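Local structure of 6-aminohexanoate-cyclic-dimer hydrolase (Arthrobacter sp., 3A2Q) at residues Q8-Q13 against G62-V67; E26-T31 against K52-S57; I42-I47 against A160-V165. The protein hydrolyses the cyclic dimer of 6-aminohexanoic acid, a by-product of nylon-6 manufacture, to the linear dimer. The protein carries 1 engineered substitution. All coordinates share one frame; numbering follows the deposited sequence.

In the fold
The three contacts pack the N-terminal helices on one another and on the loops that lead into the mixed sheet. Helix 10-19 enters contact 1, helix 24-42 enters contact 2, and the end of helix 24-42 with strand 45-48 enters contact 3; helix 50-59 and the turns 62-67 return to contacts 2 and 1, and segment 160-165 comes much later to close contact 3. Centres lie about 12 Å apart for contacts 1 and 2, about 14 Å for contacts 2 and 3 and about 17 Å for contacts 1 and 3. All three touch one another through packed atoms, so the first helices and the adjoining loops pack as one connected region beside the sheet, and contact 3 lies deepest in the chain.

Contact 1: residues Q8-Q13 against G62-V67; sequences QDATAQ and GPFAGV
A10 and V67 bring the two backbones to 6.6 Å between their CA atoms, where the first turn of helix 10-19 meets two overlapping beta turns, type I over G62-A65 and type II over F64-V67. The F64 ring comes edge-on to the helix: A10 C and T11 N lie in its plane, with T11 N 3.8 Å from F64 CE1. The same CE1 is 4.0 Å from A10 CB, so rim carbons of the ring touch both backbone and methyl. F64 CG stands beside its own backbone N (chi1 -69°), and from there the ring reaches across to the helix. V67 meets A10 with both branches, CG1 at 4.1 Å from A10 CB and CG2 at 3.9 Å from A10 O. An alanine in place of F64 would probably open a gap beside A10 and leave F112, which stacks on the ring, without its aromatic partner. The helix start is pinned separately. D9 is its N-cap, with OD1 accepting from A12 N at 2.7 Å, while OD2 pairs with R220; T11 OG1 bonds to D221. Q13, extended at chi2, gives a 2.8 Å bond from NE2 to Q8 O. The whole is an N-capped helix start packed on overlapping type I and type II turns, which joins helix 10-19 to the loop leading into strand 68-72 of the amidase sheet.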
ATOM      1  N   GLN A   8       6.751 -16.357  11.266  1.00 42.54           N
ATOM      2  CA  GLN A   8       6.944 -17.120  10.035  1.00 42.14           C
ATOM      3  C   GLN A   8       6.084 -16.443   8.965  1.00 40.17           C
ATOM      4  O   GLN A   8       5.029 -15.900   9.285  1.00 36.55           O
ATOM      5  CB  GLN A   8       6.461 -18.561  10.238  1.00 42.00           C
ATOM      6  CG  GLN A   8       7.057 -19.265  11.451  1.00 52.17           C
ATOM      7  CD  GLN A   8       8.380 -19.933  11.146  1.00 59.02           C
ATOM      8  OE1 GLN A   8       8.426 -20.971  10.488  1.00 65.87           O
ATOM      9  NE2 GLN A   8       9.469 -19.336  11.618  1.00 61.84           N
ATOM     10  N   ASP A   9       6.514 -16.462   7.705  1.00 39.95           N
ATOM     11  CA  ASP A   9       5.699 -15.829   6.671  1.00 38.90           C
ATOM     12  C   ASP A   9       4.487 -16.692   6.332  1.00 38.43           C
ATOM     13  O   ASP A   9       4.315 -17.774   6.890  1.00 39.32           O
ATOM     14  CB  ASP A   9       6.522 -15.519   5.407  1.00 39.16           C
ATOM     15  CG  ASP A   9       7.079 -16.755   4.734  1.00 38.13           C
ATOM     16  OD1 ASP A   9       6.567 -17.867   4.982  1.00 41.61           O
ATOM     17  OD2 ASP A   9       8.028 -16.604   3.934  1.00 40.52           O
ATOM     18  N   ALA A  10       3.640 -16.211   5.427  1.00 37.34           N
ATOM     19  CA  ALA A  10       2.434 -16.940   5.047  1.00 36.06           C
ATOM     20  C   ALA A  10       2.723 -18.317   4.458  1.00 36.71           C
ATOM     21  O   ALA A  10       2.011 -19.279   4.745  1.00 38.94           O
ATOM     22  CB  ALA A  10       1.612 -16.114   4.064  1.00 31.27           C
ATOM     23  N   THR A  11       3.763 -18.409   3.636  1.00 35.84           N
ATOM     24  CA  THR A  11       4.124 -19.674   3.017  1.00 37.54           C
ATOM     25  C   THR A  11       4.510 -20.710   4.073  1.00 39.24           C
ATOM     26  O   THR A  11       4.077 -21.861   4.011  1.00 39.42           O
ATOM     27  CB  THR A  11       5.297 -19.496   2.036  1.00 39.93           C
ATOM     28  OG1 THR A  11       4.916 -18.575   1.005  1.00 38.78           O
ATOM     29  CG2 THR A  11       5.669 -20.830   1.404  1.00 35.18           C
ATOM     30  N   ALA A  12       5.320 -20.298   5.044  1.00 37.67           N
ATOM     31  CA  ALA A  12       5.752 -21.204   6.103  1.00 37.73           C
ATOM     32  C   ALA A  12       4.590 -21.572   7.021  1.00 38.67           C
ATOM     33  O   ALA A  12       4.494 -22.709   7.480  1.00 39.27           O
ATOM     34  CB  ALA A  12       6.882 -20.575   6.907  1.00 36.74           C
ATOM     35  N   GLN A  13       3.709 -20.614   7.288  1.00 38.96           N
ATOM     36  CA  GLN A  13       2.557 -20.870   8.147  1.00 39.06           C
ATOM     37  C   GLN A  13       1.579 -21.830   7.493  1.00 41.60           C
ATOM     38  O   GLN A  13       0.930 -22.625   8.173  1.00 42.63           O
ATOM     39  CB  GLN A  13       1.833 -19.571   8.480  1.00 37.49           C
ATOM     40  CG  GLN A  13       2.552 -18.714   9.493  1.00 34.45           C
ATOM     41  CD  GLN A  13       1.735 -17.518   9.905  1.00 34.48           C
ATOM     42  OE1 GLN A  13       0.527 -17.622  10.099  1.00 35.92           O
ATOM     43  NE2 GLN A  13       2.391 -16.372  10.052  1.00 37.17           N
ATOM     44  N   GLY A  62      -6.839 -24.910  -0.035  1.00 41.70           N
ATOM     45  CA  GLY A  62      -5.961 -24.326  -1.033  1.00 41.70           C
ATOM     46  C   GLY A  62      -4.520 -24.226  -0.557  1.00 43.08           C
ATOM     47  O   GLY A  62      -4.184 -24.738   0.510  1.00 43.02           O
ATOM     48  N   PRO A  63      -3.642 -23.567  -1.331  1.00 40.70           N
ATOM     49  CA  PRO A  63      -2.223 -23.401  -0.984  1.00 39.65           C
ATOM     50  C   PRO A  63      -1.956 -22.629   0.312  1.00 37.93           C
ATOM     51  O   PRO A  63      -0.842 -22.648   0.825  1.00 39.88           O
ATOM     52  CB  PRO A  63      -1.644 -22.689  -2.208  1.00 39.68           C
ATOM     53  CG  PRO A  63      -2.832 -21.958  -2.785  1.00 41.22           C
ATOM     54  CD  PRO A  63      -3.936 -22.966  -2.644  1.00 41.17           C
ATOM     55  N   PHE A  64      -2.972 -21.943   0.825  1.00 38.00           N
ATOM     56  CA  PHE A  64      -2.828 -21.175   2.061  1.00 38.13           C
ATOM     57  C   PHE A  64      -3.990 -21.431   3.016  1.00 37.31           C
ATOM     58  O   PHE A  64      -4.360 -20.564   3.803  1.00 37.51           O
ATOM     59  CB  PHE A  64      -2.738 -19.679   1.740  1.00 31.82           C
ATOM     60  CG  PHE A  64      -1.473 -19.290   1.037  1.00 35.93           C
ATOM     61  CD1 PHE A  64      -0.296 -19.095   1.755  1.00 34.10           C
ATOM     62  CD2 PHE A  64      -1.445 -19.159  -0.348  1.00 33.69           C
ATOM     63  CE1 PHE A  64       0.893 -18.779   1.102  1.00 32.79           C
ATOM     64  CE2 PHE A  64      -0.261 -18.844  -1.008  1.00 36.04           C
ATOM     65  CZ  PHE A  64       0.911 -18.653  -0.281  1.00 34.06           C
ATOM     66  N   ALA A  65      -4.557 -22.631   2.950  1.00 39.68           N
ATOM     67  CA  ALA A  65      -5.681 -22.983   3.812  1.00 40.35           C
ATOM     68  C   ALA A  65      -5.371 -22.723   5.287  1.00 42.67           C
ATOM     69  O   ALA A  65      -4.393 -23.243   5.825  1.00 42.30           O
ATOM     70  CB  ALA A  65      -6.058 -24.446   3.609  1.00 43.97           C
ATOM     71  N   GLY A  66      -6.204 -21.906   5.929  1.00 42.59           N
ATOM     72  CA  GLY A  66      -6.019 -21.606   7.340  1.00 43.13           C
ATOM     73  C   GLY A  66      -5.193 -20.379   7.685  1.00 43.31           C
ATOM     74  O   GLY A  66      -5.186 -19.943   8.837  1.00 42.95           O
ATOM     75  N   VAL A  67      -4.498 -19.810   6.705  1.00 41.37           N
ATOM     76  CA  VAL A  67      -3.673 -18.637   6.972  1.00 38.25           C
ATOM     77  C   VAL A  67      -4.509 -17.368   7.046  1.00 37.49           C
ATOM     78  O   VAL A  67      -5.266 -17.052   6.129  1.00 37.42           O
ATOM     79  CB  VAL A  67      -2.589 -18.448   5.899  1.00 34.68           C
ATOM     80  CG1 VAL A  67      -1.695 -17.269   6.274  1.00 32.15           C
ATOM     81  CG2 VAL A  67      -1.763 -19.720   5.762  1.00 34.47           C
TER

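Contact 2: residues E26-T31 against K52-S57; sequences ELLEAT and KARRES
R54 NE donates to E29 OE2 at 2.9 Å, the shorter half of a two-bond salt bridge between helices 24-42 and 50-59. The other half runs from R54 NH2 to E29 OE1 at 3.1 Å. R54 thus grips the carboxylate side-on, one nitrogen to each oxygen, and both oxygens use their syn lone pairs. The two flat groups are nearly coplanar, 11° apart, which leaves both bonds close to the guanidinium plane and should restrict rotation of either group. The side chains cross at about a right angle: E29 is bent at chi2, whereas R54 is extended from CG to NE. A weak, long ion pair links R54 to E51 as well.

Beneath this bridge L28 supplies the apolar part of the contact. Its CD1 presses onto the facing helix, 3.3 Å from A53 O and 3.5 Å from S57 CB, and CD2 is 4.2 Å from A53 CB. The chi1 of L28, -147°, lies well off the staggered anti position, consistent with a tight fit of CD1 against A53 O. The axes of the short segments run antiparallel, at 168°, and come no closer than 10.7 Å, a spacing that leucine and the long charged pair span.

Within helix 24-42, T31 OG1 and T31 N reach L27 O from opposite faces of its plane, the hydroxyl at 2.6 Å. L27 itself turns to Q13 and V17 of helix 10-19. L28, T31 and A53 all rest on L115 of strand 113-118, so the two helices, which flank strand 45-48 in sequence, lie side by side on the same part of the sheet.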
ATOM      1  N   GLU A  26      -5.361 -23.971  15.986  1.00 45.64           N
ATOM      2  CA  GLU A  26      -4.210 -23.540  16.768  1.00 48.26           C
ATOM      3  C   GLU A  26      -3.650 -22.243  16.198  1.00 47.53           C
ATOM      4  O   GLU A  26      -3.536 -21.241  16.904  1.00 47.95           O
ATOM      5  CB  GLU A  26      -3.128 -24.623  16.763  1.00 45.26           C
ATOM      6  CG  GLU A  26      -3.394 -25.767  17.729  1.00 56.41           C
ATOM      7  CD  GLU A  26      -2.324 -26.842  17.678  1.00 59.90           C
ATOM      8  OE1 GLU A  26      -2.240 -27.645  18.631  1.00 63.48           O
ATOM      9  OE2 GLU A  26      -1.572 -26.888  16.681  1.00 63.28           O
ATOM     10  N   LEU A  27      -3.313 -22.266  14.912  1.00 48.30           N
ATOM     11  CA  LEU A  27      -2.769 -21.090  14.243  1.00 45.71           C
ATOM     12  C   LEU A  27      -3.717 -19.905  14.378  1.00 45.64           C
ATOM     13  O   LEU A  27      -3.304 -18.810  14.766  1.00 44.97           O
ATOM     14  CB  LEU A  27      -2.526 -21.392  12.760  1.00 47.45           C
ATOM     15  CG  LEU A  27      -1.967 -20.248  11.905  1.00 44.82           C
ATOM     16  CD1 LEU A  27      -0.626 -19.792  12.458  1.00 40.88           C
ATOM     17  CD2 LEU A  27      -1.823 -20.716  10.467  1.00 40.27           C
ATOM     18  N   LEU A  28      -4.992 -20.134  14.073  1.00 44.15           N
ATOM     19  CA  LEU A  28      -6.001 -19.083  14.147  1.00 44.20           C
ATOM     20  C   LEU A  28      -6.166 -18.545  15.564  1.00 44.99           C
ATOM     21  O   LEU A  28      -6.161 -17.333  15.776  1.00 42.68           O
ATOM     22  CB  LEU A  28      -7.351 -19.607  13.652  1.00 42.73           C
ATOM     23  CG  LEU A  28      -8.274 -18.621  12.923  1.00 49.90           C
ATOM     24  CD1 LEU A  28      -9.652 -19.249  12.787  1.00 45.12           C
ATOM     25  CD2 LEU A  28      -8.373 -17.303  13.673  1.00 49.69           C
ATOM     26  N   GLU A  29      -6.326 -19.445  16.531  1.00 45.52           N
ATOM     27  CA  GLU A  29      -6.498 -19.034  17.921  1.00 44.36           C
ATOM     28  C   GLU A  29      -5.229 -18.401  18.476  1.00 43.66           C
ATOM     29  O   GLU A  29      -5.290 -17.481  19.291  1.00 43.53           O
ATOM     30  CB  GLU A  29      -6.910 -20.229  18.785  1.00 45.28           C
ATOM     31  CG  GLU A  29      -8.287 -20.782  18.460  1.00 39.54           C
ATOM     32  CD  GLU A  29      -9.366 -19.714  18.480  1.00 40.66           C
ATOM     33  OE1 GLU A  29      -9.298 -18.815  19.342  1.00 42.90           O
ATOM     34  OE2 GLU A  29     -10.291 -19.779  17.642  1.00 46.27           O
ATOM     35  N   ALA A  30      -4.078 -18.897  18.036  1.00 43.60           N
ATOM     36  CA  ALA A  30      -2.803 -18.351  18.480  1.00 42.60           C
ATOM     37  C   ALA A  30      -2.670 -16.942  17.911  1.00 43.15           C
ATOM     38  O   ALA A  30      -2.100 -16.052  18.546  1.00 44.15           O
ATOM     39  CB  ALA A  30      -1.653 -19.226  17.994  1.00 39.51           C
ATOM     40  N   THR A  31      -3.210 -16.746  16.710  1.00 40.38           N
ATOM     41  CA  THR A  31      -3.163 -15.447  16.050  1.00 39.47           C
ATOM     42  C   THR A  31      -4.146 -14.470  16.696  1.00 38.91           C
ATOM     43  O   THR A  31      -3.814 -13.306  16.925  1.00 38.84           O
ATOM     44  CB  THR A  31      -3.485 -15.582  14.544  1.00 39.56           C
ATOM     45  OG1 THR A  31      -2.524 -16.450  13.927  1.00 38.22           O
ATOM     46  CG2 THR A  31      -3.442 -14.222  13.865  1.00 38.86           C
ATOM     47  N   LYS A  52     -16.024 -14.866  11.780  1.00 44.36           N
ATOM     48  CA  LYS A  52     -15.973 -15.215  10.366  1.00 41.47           C
ATOM     49  C   LYS A  52     -14.682 -15.973  10.108  1.00 39.51           C
ATOM     50  O   LYS A  52     -14.670 -16.978   9.403  1.00 40.86           O
ATOM     51  CB  LYS A  52     -16.014 -13.966   9.482  1.00 43.82           C
ATOM     52  CG  LYS A  52     -15.711 -14.268   8.017  1.00 43.04           C
ATOM     53  CD  LYS A  52     -15.883 -13.059   7.108  1.00 41.54           C
ATOM     54  CE  LYS A  52     -17.348 -12.723   6.894  1.00 41.94           C
ATOM     55  NZ  LYS A  52     -17.524 -11.678   5.844  1.00 40.96           N
ATOM     56  N   ALA A  53     -13.592 -15.487  10.689  1.00 40.90           N
ATOM     57  CA  ALA A  53     -12.300 -16.133  10.516  1.00 42.89           C
ATOM     58  C   ALA A  53     -12.381 -17.578  10.988  1.00 45.37           C
ATOM     59  O   ALA A  53     -11.757 -18.471  10.411  1.00 44.14           O
ATOM     60  CB  ALA A  53     -11.232 -15.385  11.300  1.00 43.36           C
ATOM     61  N   ARG A  54     -13.161 -17.803  12.040  1.00 46.40           N
ATOM     62  CA  ARG A  54     -13.312 -19.139  12.596  1.00 46.61           C
ATOM     63  C   ARG A  54     -14.165 -20.046  11.721  1.00 46.07           C
ATOM     64  O   ARG A  54     -13.913 -21.248  11.645  1.00 44.93           O
ATOM     65  CB  ARG A  54     -13.897 -19.051  14.008  1.00 47.58           C
ATOM     66  CG  ARG A  54     -12.868 -18.658  15.053  1.00 46.42           C
ATOM     67  CD  ARG A  54     -13.518 -18.188  16.342  1.00 48.32           C
ATOM     68  NE  ARG A  54     -12.525 -17.911  17.375  1.00 48.40           N
ATOM     69  CZ  ARG A  54     -12.685 -17.017  18.344  1.00 42.09           C
ATOM     70  NH1 ARG A  54     -13.802 -16.306  18.415  1.00 45.96           N
ATOM     71  NH2 ARG A  54     -11.725 -16.833  19.241  1.00 46.34           N
ATOM     72  N   ARG A  55     -15.165 -19.475  11.054  1.00 45.88           N
ATOM     73  CA  ARG A  55     -16.035 -20.256  10.179  1.00 45.69           C
ATOM     74  C   ARG A  55     -15.278 -20.628   8.908  1.00 46.18           C
ATOM     75  O   ARG A  55     -15.324 -21.770   8.456  1.00 45.89           O
ATOM     76  CB  ARG A  55     -17.270 -19.454   9.775  1.00 48.90           C
ATOM     77  CG  ARG A  55     -17.979 -18.714  10.892  1.00 54.78           C
ATOM     78  CD  ARG A  55     -19.037 -17.798  10.285  1.00 60.12           C
ATOM     79  NE  ARG A  55     -19.540 -16.803  11.228  1.00 64.76           N
ATOM     80  CZ  ARG A  55     -20.339 -15.797  10.888  1.00 69.10           C
ATOM     81  NH1 ARG A  55     -20.726 -15.652   9.626  1.00 70.84           N
ATOM     82  NH2 ARG A  55     -20.751 -14.931  11.806  1.00 69.77           N
ATOM     83  N   GLU A  56     -14.587 -19.649   8.330  1.00 43.12           N
ATOM     84  CA  GLU A  56     -13.838 -19.871   7.100  1.00 42.67           C
ATOM     85  C   GLU A  56     -12.692 -20.851   7.299  1.00 40.44           C
ATOM     86  O   GLU A  56     -12.356 -21.608   6.392  1.00 41.19           O
ATOM     87  CB  GLU A  56     -13.283 -18.544   6.557  1.00 39.53           C
ATOM     88  CG  GLU A  56     -14.319 -17.441   6.425  1.00 36.26           C
ATOM     89  CD  GLU A  56     -13.777 -16.208   5.722  1.00 42.31           C
ATOM     90  OE1 GLU A  56     -12.563 -15.933   5.841  1.00 42.64           O
ATOM     91  OE2 GLU A  56     -14.567 -15.506   5.062  1.00 35.02           O
ATOM     92  N   SER A  57     -12.093 -20.841   8.484  1.00 41.78           N
ATOM     93  CA  SER A  57     -10.976 -21.736   8.764  1.00 43.26           C
ATOM     94  C   SER A  57     -11.366 -23.204   8.642  1.00 45.07           C
ATOM     95  O   SER A  57     -10.596 -24.023   8.138  1.00 45.32           O
ATOM     96  CB  SER A  57     -10.419 -21.473  10.160  1.00 40.90           C
ATOM     97  OG  SER A  57      -9.330 -22.339  10.429  1.00 44.72           O
TER

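Contact 3: residues I42-I47 against A160-V165; sequences INAVII and AALSPV
I42 carries CG1 between its backbone N and carbonyl carbon (chi1 55°), and an extended chi2 of 178° sends CD1 out to A160 and L162. On the facing segment, L162 CG lies beside its backbone N (chi1 -50°), and the two long side chains meet tip to tip, CD1 to CD1 at 4.1 Å. The I42 methyl also rests on A160 CB at 3.8 Å. L162 CD1 is the hub of the contact: besides I42 it touches A44 CB at 4.1 Å and V45 CG2 at 3.9 Å. V45 and L162 slide past each other in opposite directions, so that this branch meets the leucine alongside, unlike the tip-to-tip approach of I42. All five touching residues are buried and the contact is wholly apolar. H34, V35 and N39 of helix 24-42 also touch L162, and L70 of strand 68-72 lies against V45. S163 OG donates to L162 O at 2.6 Å within its own segment. A161, with positive phi, is the C-prime residue of a Schellman motif that ends helix 152-159, and I46 and I47 form a classic beta bulge opposite K117. The loop that leaves helix 152-159 thus packs against the turn from helix 24-42 into strand 45-48, the outermost strand at one end of the amidase sheet, with V45 about 11 Å, side chain to side chain, from K72, by similarity part of the charge relay system.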
ATOM      1  N   ILE A  42      -1.366  -0.594  19.327  1.00 36.21           N
ATOM      2  CA  ILE A  42      -1.151   0.061  18.044  1.00 34.20           C
ATOM      3  C   ILE A  42      -2.402   0.494  17.277  1.00 33.02           C
ATOM      4  O   ILE A  42      -2.302   1.277  16.335  1.00 31.04           O
ATOM      5  CB  ILE A  42      -0.262  -0.813  17.127  1.00 30.55           C
ATOM      6  CG1 ILE A  42      -0.868  -2.207  16.966  1.00 31.76           C
ATOM      7  CG2 ILE A  42       1.134  -0.918  17.713  1.00 29.32           C
ATOM      8  CD1 ILE A  42      -0.081  -3.109  16.028  1.00 32.96           C
ATOM      9  N   ASN A  43      -3.572  -0.003  17.676  1.00 32.61           N
ATOM     10  CA  ASN A  43      -4.827   0.371  17.021  1.00 31.63           C
ATOM     11  C   ASN A  43      -4.732   0.153  15.502  1.00 31.48           C
ATOM     12  O   ASN A  43      -5.091   1.026  14.712  1.00 29.62           O
ATOM     13  CB  ASN A  43      -5.144   1.839  17.350  1.00 33.85           C
ATOM     14  CG  ASN A  43      -6.508   2.287  16.840  1.00 30.05           C
ATOM     15  OD1 ASN A  43      -7.488   1.546  16.909  1.00 32.89           O
ATOM     16  ND2 ASN A  43      -6.578   3.520  16.345  1.00 35.37           N
ATOM     17  N   ALA A  44      -4.244  -1.025  15.117  1.00 31.93           N
ATOM     18  CA  ALA A  44      -4.078  -1.395  13.711  1.00 32.98           C
ATOM     19  C   ALA A  44      -5.351  -2.036  13.157  1.00 33.80           C
ATOM     20  O   ALA A  44      -5.888  -1.589  12.140  1.00 33.24           O
ATOM     21  CB  ALA A  44      -2.904  -2.351  13.567  1.00 32.51           C
ATOM     22  N   VAL A  45      -5.813  -3.095  13.818  1.00 33.22           N
ATOM     23  CA  VAL A  45      -7.039  -3.782  13.418  1.00 32.34           C
ATOM     24  C   VAL A  45      -8.185  -3.046  14.103  1.00 36.15           C
ATOM     25  O   VAL A  45      -8.295  -3.075  15.328  1.00 37.27           O
ATOM     26  CB  VAL A  45      -7.046  -5.252  13.887  1.00 30.01           C
ATOM     27  CG1 VAL A  45      -8.374  -5.907  13.522  1.00 34.81           C
ATOM     28  CG2 VAL A  45      -5.903  -6.008  13.251  1.00 29.55           C
ATOM     29  N   ILE A  46      -9.027  -2.373  13.325  1.00 35.58           N
ATOM     30  CA  ILE A  46     -10.138  -1.627  13.907  1.00 37.47           C
ATOM     31  C   ILE A  46     -11.447  -2.395  13.929  1.00 38.84           C
ATOM     32  O   ILE A  46     -12.354  -2.059  14.691  1.00 39.01           O
ATOM     33  CB  ILE A  46     -10.386  -0.294  13.171  1.00 33.54           C
ATOM     34  CG1 ILE A  46     -10.537  -0.541  11.671  1.00 30.46           C
ATOM     35  CG2 ILE A  46      -9.258   0.676  13.459  1.00 32.51           C
ATOM     36  CD1 ILE A  46     -10.949   0.685  10.901  1.00 29.70           C
ATOM     37  N   ILE A  47     -11.543  -3.425  13.098  1.00 38.26           N
ATOM     38  CA  ILE A  47     -12.751  -4.230  13.022  1.00 38.48           C
ATOM     39  C   ILE A  47     -12.397  -5.705  13.011  1.00 38.71           C
ATOM     40  O   ILE A  47     -12.197  -6.292  11.947  1.00 37.71           O
ATOM     41  CB  ILE A  47     -13.558  -3.926  11.740  1.00 38.18           C
ATOM     42  CG1 ILE A  47     -13.890  -2.438  11.665  1.00 28.74           C
ATOM     43  CG2 ILE A  47     -14.832  -4.758  11.726  1.00 41.06           C
ATOM     44  CD1 ILE A  47     -14.437  -1.995  10.316  1.00 33.78           C
ATOM     45  N   ALA A 160       3.668  -6.180  13.143  1.00 29.93           N
ATOM     46  CA  ALA A 160       3.468  -6.696  14.497  1.00 32.86           C
ATOM     47  C   ALA A 160       2.995  -8.145  14.510  1.00 33.58           C
ATOM     48  O   ALA A 160       2.574  -8.661  15.546  1.00 33.80           O
ATOM     49  CB  ALA A 160       2.473  -5.824  15.240  1.00 30.24           C
ATOM     50  N   ALA A 161       3.057  -8.793  13.353  1.00 32.66           N
ATOM     51  CA  ALA A 161       2.659 -10.189  13.214  1.00 32.27           C
ATOM     52  C   ALA A 161       1.198 -10.499  13.541  1.00 32.41           C
ATOM     53  O   ALA A 161       0.881 -11.607  13.974  1.00 32.40           O
ATOM     54  CB  ALA A 161       3.577 -11.071  14.053  1.00 35.07           C
ATOM     55  N   LEU A 162       0.304  -9.536  13.331  1.00 31.08           N
ATOM     56  CA  LEU A 162      -1.110  -9.780  13.593  1.00 31.03           C
ATOM     57  C   LEU A 162      -1.637 -10.644  12.444  1.00 34.33           C
ATOM     58  O   LEU A 162      -2.730 -11.207  12.517  1.00 34.31           O
ATOM     59  CB  LEU A 162      -1.886  -8.464  13.674  1.00 31.00           C
ATOM     60  CG  LEU A 162      -1.309  -7.390  14.602  1.00 33.55           C
ATOM     61  CD1 LEU A 162      -2.322  -6.266  14.759  1.00 32.18           C
ATOM     62  CD2 LEU A 162      -0.971  -7.988  15.959  1.00 31.60           C
ATOM     63  N   SER A 163      -0.829 -10.739  11.391  1.00 34.35           N
ATOM     64  CA  SER A 163      -1.118 -11.533  10.196  1.00 33.94           C
ATOM     65  C   SER A 163       0.149 -11.518   9.347  1.00 34.56           C
ATOM     66  O   SER A 163       0.907 -10.549   9.379  1.00 33.21           O
ATOM     67  CB  SER A 163      -2.279 -10.940   9.400  1.00 33.08           C
ATOM     68  OG  SER A 163      -3.519 -11.217  10.025  1.00 38.14           O
ATOM     69  N   PRO A 164       0.403 -12.595   8.587  1.00 33.16           N
ATOM     70  CA  PRO A 164       1.609 -12.642   7.750  1.00 32.06           C
ATOM     71  C   PRO A 164       1.492 -11.826   6.463  1.00 31.34           C
ATOM     72  O   PRO A 164       2.498 -11.470   5.851  1.00 32.93           O
ATOM     73  CB  PRO A 164       1.782 -14.133   7.476  1.00 31.84           C
ATOM     74  CG  PRO A 164       0.370 -14.645   7.498  1.00 33.06           C
ATOM     75  CD  PRO A 164      -0.265 -13.910   8.643  1.00 32.23           C
ATOM     76  N   VAL A 165       0.258 -11.536   6.062  1.00 30.70           N
ATOM     77  CA  VAL A 165      -0.002 -10.772   4.849  1.00 30.49           C
ATOM     78  C   VAL A 165      -1.254  -9.923   5.021  1.00 29.63           C
ATOM     79  O   VAL A 165      -2.107 -10.224   5.855  1.00 29.20           O
ATOM     80  CB  VAL A 165      -0.209 -11.699   3.632  1.00 26.68           C
ATOM     81  CG1 VAL A 165       1.005 -12.594   3.445  1.00 27.70           C
ATOM     82  CG2 VAL A 165      -1.457 -12.531   3.819  1.00 28.32           C
TER